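Local coordinates for protein cellulase (Bacteroides salanitronis, PDB 6WQY) that probably hydrolyses internal beta-1,4-glucosidic bonds of cellulose and related plant polysaccharides, as a glycoside hydrolase family 5 endoglucanase, at residues 39-44 with 77-82; 155-160 with 212-217. One frame throughout, in Å; residues are numbered along the deposited sequence.

Contact 1 (39-44 with 77-82); sequences NQLDAH and IPVTWL
T80 turns OG1 anti to its own carbonyl carbon (chi1 -67°), which carries the hydroxyl to D42 O, while D42 holds CG between its backbone N and carbonyl carbon (chi1 44°) and so lays its carboxylate alongside the P78 ring. T80 OG1 donates to D42 O at 2.7 Å and also takes part in a hydrogen bond with H121 N. T80 N also donates to L41 O (2.9 Å). Against the proline, D42 OD1 rests 3.7 Å from P78 CG. The same carboxylate closes its own loop: D42 OD1 accepts from Q40 N at 2.7 Å, above the carboxylate plane, and D42 OD2 accepts from N39 N on its syn side, bracing the type I turn from Q40 to A43. Both segments follow neighbouring parallel strands, 34-37 and 74-77, of the family's eight-stranded TIM barrel, so the contact ties together the loops at the C-terminal ends of the first two strands. One water bridges them, accepting from L41 N and donating to P78 O. L41 runs beside I77, its CD1 4.0 Å from I77 CG2. At the far end L82 CD1 sits over one face of the H44 ring, a CH-pi contact 4.2 Å from the ring centroid, and T80 CG2 meets that ring obliquely.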
# COMPACT_ATOMS: atom_id res chain seq x y z
N ASN A 39 6.50 -9.54 0.88
CA ASN A 39 6.80 -10.97 1.06
C ASN A 39 7.29 -11.25 2.47
O ASN A 39 8.22 -12.02 2.69
CB ASN A 39 7.75 -11.51 0.01
CG ASN A 39 7.09 -11.75 -1.34
OD1 ASN A 39 5.97 -11.34 -1.56
ND2 ASN A 39 7.81 -12.41 -2.24
N GLN A 40 6.63 -10.63 3.45
CA GLN A 40 7.06 -10.63 4.85
C GLN A 40 5.84 -11.03 5.69
O GLN A 40 5.42 -12.19 5.63
CB GLN A 40 7.70 -9.30 5.19
CG GLN A 40 8.58 -9.34 6.43
CD GLN A 40 9.94 -9.95 6.16
OE1 GLN A 40 10.57 -9.69 5.14
NE2 GLN A 40 10.43 -10.74 7.11
N LEU A 41 5.23 -10.10 6.44
CA LEU A 41 4.03 -10.48 7.19
C LEU A 41 2.84 -10.77 6.28
O LEU A 41 1.84 -11.33 6.75
CB LEU A 41 3.68 -9.44 8.25
CG LEU A 41 4.72 -9.26 9.35
CD1 LEU A 41 4.32 -8.17 10.32
CD2 LEU A 41 4.97 -10.55 10.11
N ASP A 42 2.95 -10.41 5.00
CA ASP A 42 1.97 -10.80 4.00
C ASP A 42 2.11 -12.26 3.55
O ASP A 42 1.15 -12.82 3.00
CB ASP A 42 2.01 -9.88 2.77
CG ASP A 42 3.43 -9.55 2.27
OD1 ASP A 42 4.31 -9.21 3.10
OD2 ASP A 42 3.64 -9.60 1.03
N ALA A 43 3.27 -12.86 3.76
CA ALA A 43 3.52 -14.21 3.26
C ALA A 43 2.67 -15.22 4.03
O ALA A 43 2.45 -15.09 5.24
CB ALA A 43 4.99 -14.57 3.40
N HIS A 44 2.22 -16.25 3.32
CA HIS A 44 1.42 -17.29 3.94
C HIS A 44 1.68 -18.59 3.18
O HIS A 44 1.93 -18.58 1.97
CB HIS A 44 -0.07 -16.94 3.95
CG HIS A 44 -0.64 -16.67 2.60
ND1 HIS A 44 -1.40 -17.59 1.92
CD2 HIS A 44 -0.57 -15.57 1.81
CE1 HIS A 44 -1.77 -17.08 0.76
NE2 HIS A 44 -1.28 -15.85 0.67
N ILE A 77 3.50 -1.94 5.87
CA ILE A 77 3.70 -3.26 6.45
C ILE A 77 2.46 -4.07 6.09
O ILE A 77 1.48 -4.10 6.86
CB ILE A 77 3.88 -3.17 7.98
CG1 ILE A 77 5.06 -2.26 8.36
CG2 ILE A 77 4.05 -4.56 8.57
CD1 ILE A 77 5.02 -1.78 9.79
N PRO A 78 2.44 -4.74 4.94
CA PRO A 78 1.31 -5.62 4.63
C PRO A 78 1.26 -6.75 5.64
O PRO A 78 2.29 -7.34 5.98
CB PRO A 78 1.62 -6.12 3.22
CG PRO A 78 2.98 -5.75 2.92
CD PRO A 78 3.43 -4.69 3.87
N VAL A 79 0.04 -7.09 6.10
CA VAL A 79 -0.13 -8.16 7.07
C VAL A 79 -1.24 -9.08 6.58
O VAL A 79 -2.38 -8.65 6.43
CB VAL A 79 -0.48 -7.66 8.48
CG1 VAL A 79 -0.60 -8.85 9.43
CG2 VAL A 79 0.55 -6.67 8.99
N THR A 80 -0.89 -10.35 6.37
CA THR A 80 -1.87 -11.41 6.14
C THR A 80 -2.18 -12.07 7.47
O THR A 80 -1.27 -12.38 8.24
CB THR A 80 -1.30 -12.41 5.14
OG1 THR A 80 -1.19 -11.74 3.88
CG2 THR A 80 -2.19 -13.64 4.99
N TRP A 81 -3.48 -12.27 7.75
CA TRP A 81 -3.93 -12.74 9.05
C TRP A 81 -4.47 -14.16 8.97
O TRP A 81 -4.95 -14.70 9.98
CB TRP A 81 -4.99 -11.79 9.63
CG TRP A 81 -4.53 -10.36 9.75
CD1 TRP A 81 -4.55 -9.42 8.77
CD2 TRP A 81 -3.99 -9.71 10.91
NE1 TRP A 81 -4.07 -8.22 9.24
CE2 TRP A 81 -3.72 -8.37 10.55
CE3 TRP A 81 -3.71 -10.11 12.22
CZ2 TRP A 81 -3.18 -7.45 11.43
CZ3 TRP A 81 -3.16 -9.19 13.09
CH2 TRP A 81 -2.92 -7.88 12.70
N LEU A 82 -4.43 -14.77 7.78
CA LEU A 82 -4.94 -16.11 7.56
C LEU A 82 -4.31 -17.08 8.55
O LEU A 82 -3.11 -17.06 8.81
CB LEU A 82 -4.60 -16.54 6.13
CG LEU A 82 -5.33 -15.77 5.02
CD1 LEU A 82 -4.74 -16.15 3.66
CD2 LEU A 82 -6.81 -16.02 5.06
O HOH W 1 5.05 -7.19 6.05

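Contact 2 (155-160 with 212-217); sequences QIANRF and GNNQTR
N214 reaches across to the last turn of helix 139-159 and donates from ND2 to A157 O, at 2.9 Å with an N-H...O angle of 151°. CG lies anti to the carbonyl carbon of N214 (chi1 -69°), and the amide drops beside the methyl of A157, whose CB is 3.6 Å from ND2. The amide nitrogen comes in well above the plane of the A157 carbonyl; F160 N, closing the helix end, bonds the same oxygen from the opposite face. ND2 is also hydrogen-bonded to T210 OG1. On the other branch, N214 OD1 is gripped side-on by R217, whose NE and NH2 both donate to it at 2.9 Å. N214 OD1 lies in the guanidinium plane, and the two donors converge on that one oxygen, NE from within the plane of the N214 side-chain carbonyl and NH2 from above it. R217 is bent at chi3 (-53°) and spends its remaining donors on backbone carbonyls: NH2 on K163 O, NH1 on G164 O and L167 O. An alanine here would probably leave A157 O without its bond from the loop and R217 NE and NH2 without the oxygen they share. This buried side, where A157, N214 and R217 also touch F169 of strand 167-170, is compact, although F160 O merely passes 3.3 Å from R217 NH2 without a hydrogen bond. The outer side is looser: N158 is exposed, and its OD1 stays 5.1 Å from N214 ND2, although the side chain touches T210. Such polar stitching joins the end of one barrel helix to the loop leading from helix 191-209 into strand 219-222, at the N-terminal rim of the TIM barrel.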
# COMPACT_ATOMS: atom_id res chain seq x y z
N GLN A 155 -9.96 -5.19 17.35
CA GLN A 155 -8.82 -5.72 18.08
C GLN A 155 -7.51 -5.05 17.67
O GLN A 155 -6.66 -4.75 18.53
CB GLN A 155 -8.71 -7.23 17.87
CG GLN A 155 -9.79 -8.04 18.54
CD GLN A 155 -9.77 -9.46 18.04
OE1 GLN A 155 -8.96 -10.27 18.49
NE2 GLN A 155 -10.64 -9.76 17.10
N ILE A 156 -7.31 -4.83 16.38
CA ILE A 156 -6.08 -4.18 15.93
C ILE A 156 -6.02 -2.75 16.46
O ILE A 156 -5.01 -2.30 17.01
CB ILE A 156 -5.98 -4.23 14.39
CG1 ILE A 156 -5.89 -5.67 13.90
CG2 ILE A 156 -4.80 -3.41 13.92
CD1 ILE A 156 -6.23 -5.83 12.41
N ALA A 157 -7.13 -2.02 16.32
CA ALA A 157 -7.16 -0.64 16.82
C ALA A 157 -6.91 -0.60 18.32
O ALA A 157 -6.16 0.27 18.81
CB ALA A 157 -8.51 -0.01 16.49
N ASN A 158 -7.51 -1.51 19.08
CA ASN A 158 -7.30 -1.49 20.52
C ASN A 158 -5.85 -1.79 20.87
O ASN A 158 -5.30 -1.23 21.82
CB ASN A 158 -8.26 -2.48 21.20
CG ASN A 158 -9.67 -1.92 21.34
OD1 ASN A 158 -9.88 -0.72 21.38
ND2 ASN A 158 -10.64 -2.82 21.44
N ARG A 159 -5.21 -2.68 20.12
CA ARG A 159 -3.82 -3.05 20.40
C ARG A 159 -2.86 -1.89 20.17
O ARG A 159 -1.79 -1.85 20.77
CB ARG A 159 -3.41 -4.25 19.55
CG ARG A 159 -2.00 -4.75 19.75
CD ARG A 159 -1.79 -5.25 21.17
NE ARG A 159 -0.46 -5.81 21.39
CZ ARG A 159 0.64 -5.09 21.54
NH1 ARG A 159 0.58 -3.77 21.50
NH2 ARG A 159 1.81 -5.68 21.74
N PHE A 160 -3.23 -0.96 19.30
CA PHE A 160 -2.40 0.19 18.94
C PHE A 160 -3.00 1.50 19.42
O PHE A 160 -2.63 2.57 18.93
CB PHE A 160 -2.15 0.19 17.43
CG PHE A 160 -1.31 -0.97 16.99
CD1 PHE A 160 0.02 -1.05 17.37
CD2 PHE A 160 -1.85 -2.00 16.24
CE1 PHE A 160 0.81 -2.12 17.00
CE2 PHE A 160 -1.07 -3.08 15.87
CZ PHE A 160 0.25 -3.15 16.25
N GLY A 212 -10.22 7.52 21.68
CA GLY A 212 -8.85 7.91 21.95
C GLY A 212 -8.15 8.37 20.70
O GLY A 212 -8.74 9.03 19.83
N ASN A 213 -6.87 8.00 20.59
CA ASN A 213 -6.08 8.35 19.42
C ASN A 213 -6.71 7.82 18.14
O ASN A 213 -6.53 8.41 17.07
CB ASN A 213 -4.66 7.80 19.56
CG ASN A 213 -3.86 8.52 20.62
OD1 ASN A 213 -3.81 9.75 20.65
ND2 ASN A 213 -3.22 7.75 21.50
N ASN A 214 -7.43 6.70 18.22
CA ASN A 214 -8.03 6.13 17.02
C ASN A 214 -9.13 7.00 16.44
O ASN A 214 -9.50 6.81 15.28
CB ASN A 214 -8.53 4.72 17.32
CG ASN A 214 -7.39 3.75 17.56
OD1 ASN A 214 -6.32 3.88 16.96
ND2 ASN A 214 -7.59 2.81 18.46
N GLN A 215 -9.65 7.98 17.20
CA GLN A 215 -10.66 8.88 16.67
C GLN A 215 -10.10 9.82 15.62
O GLN A 215 -10.85 10.29 14.75
CB GLN A 215 -11.27 9.73 17.79
CG GLN A 215 -12.01 8.94 18.82
CD GLN A 215 -13.19 9.69 19.39
OE1 GLN A 215 -13.19 10.92 19.44
NE2 GLN A 215 -14.19 8.95 19.84
N THR A 216 -8.81 10.12 15.68
CA THR A 216 -8.19 11.12 14.82
C THR A 216 -7.03 10.55 14.00
O THR A 216 -6.29 11.33 13.38
CB THR A 216 -7.72 12.33 15.64
OG1 THR A 216 -6.96 11.89 16.77
CG2 THR A 216 -8.91 13.13 16.14
N ARG A 217 -6.87 9.24 13.97
CA ARG A 217 -5.81 8.59 13.20
C ARG A 217 -6.10 8.69 11.71
O ARG A 217 -7.25 8.62 11.28
CB ARG A 217 -5.76 7.11 13.61
CG ARG A 217 -4.58 6.34 13.02
CD ARG A 217 -4.48 4.91 13.52
NE ARG A 217 -4.50 4.81 14.96
CZ ARG A 217 -3.51 5.18 15.77
NH1 ARG A 217 -2.38 5.65 15.27
NH2 ARG A 217 -3.66 5.07 17.08

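How the contacts relate
The two contacts sit at opposite ends of the barrel strands, their centres about 21 Å apart. Both are largely buried. Contact 1 is the more central and the more extensive, joining loops that follow strands 34-37 and 74-77; it mixes backbone and hydroxyl bonds with a bridging water and apolar packing. Contact 2 lies nearer the surface, where a helix end meets the loop before strand 219-222, with exposed N158 at its margin; a single asparagine amide makes the one hydrogen bond across, with a guanidinium behind it holding the amide oxygen. They share no helix or strand, yet they meet directly: W81 of contact 1 packs its CZ2 3.6 Å from I156 CD1 of helix 139-159, which carries half of contact 2.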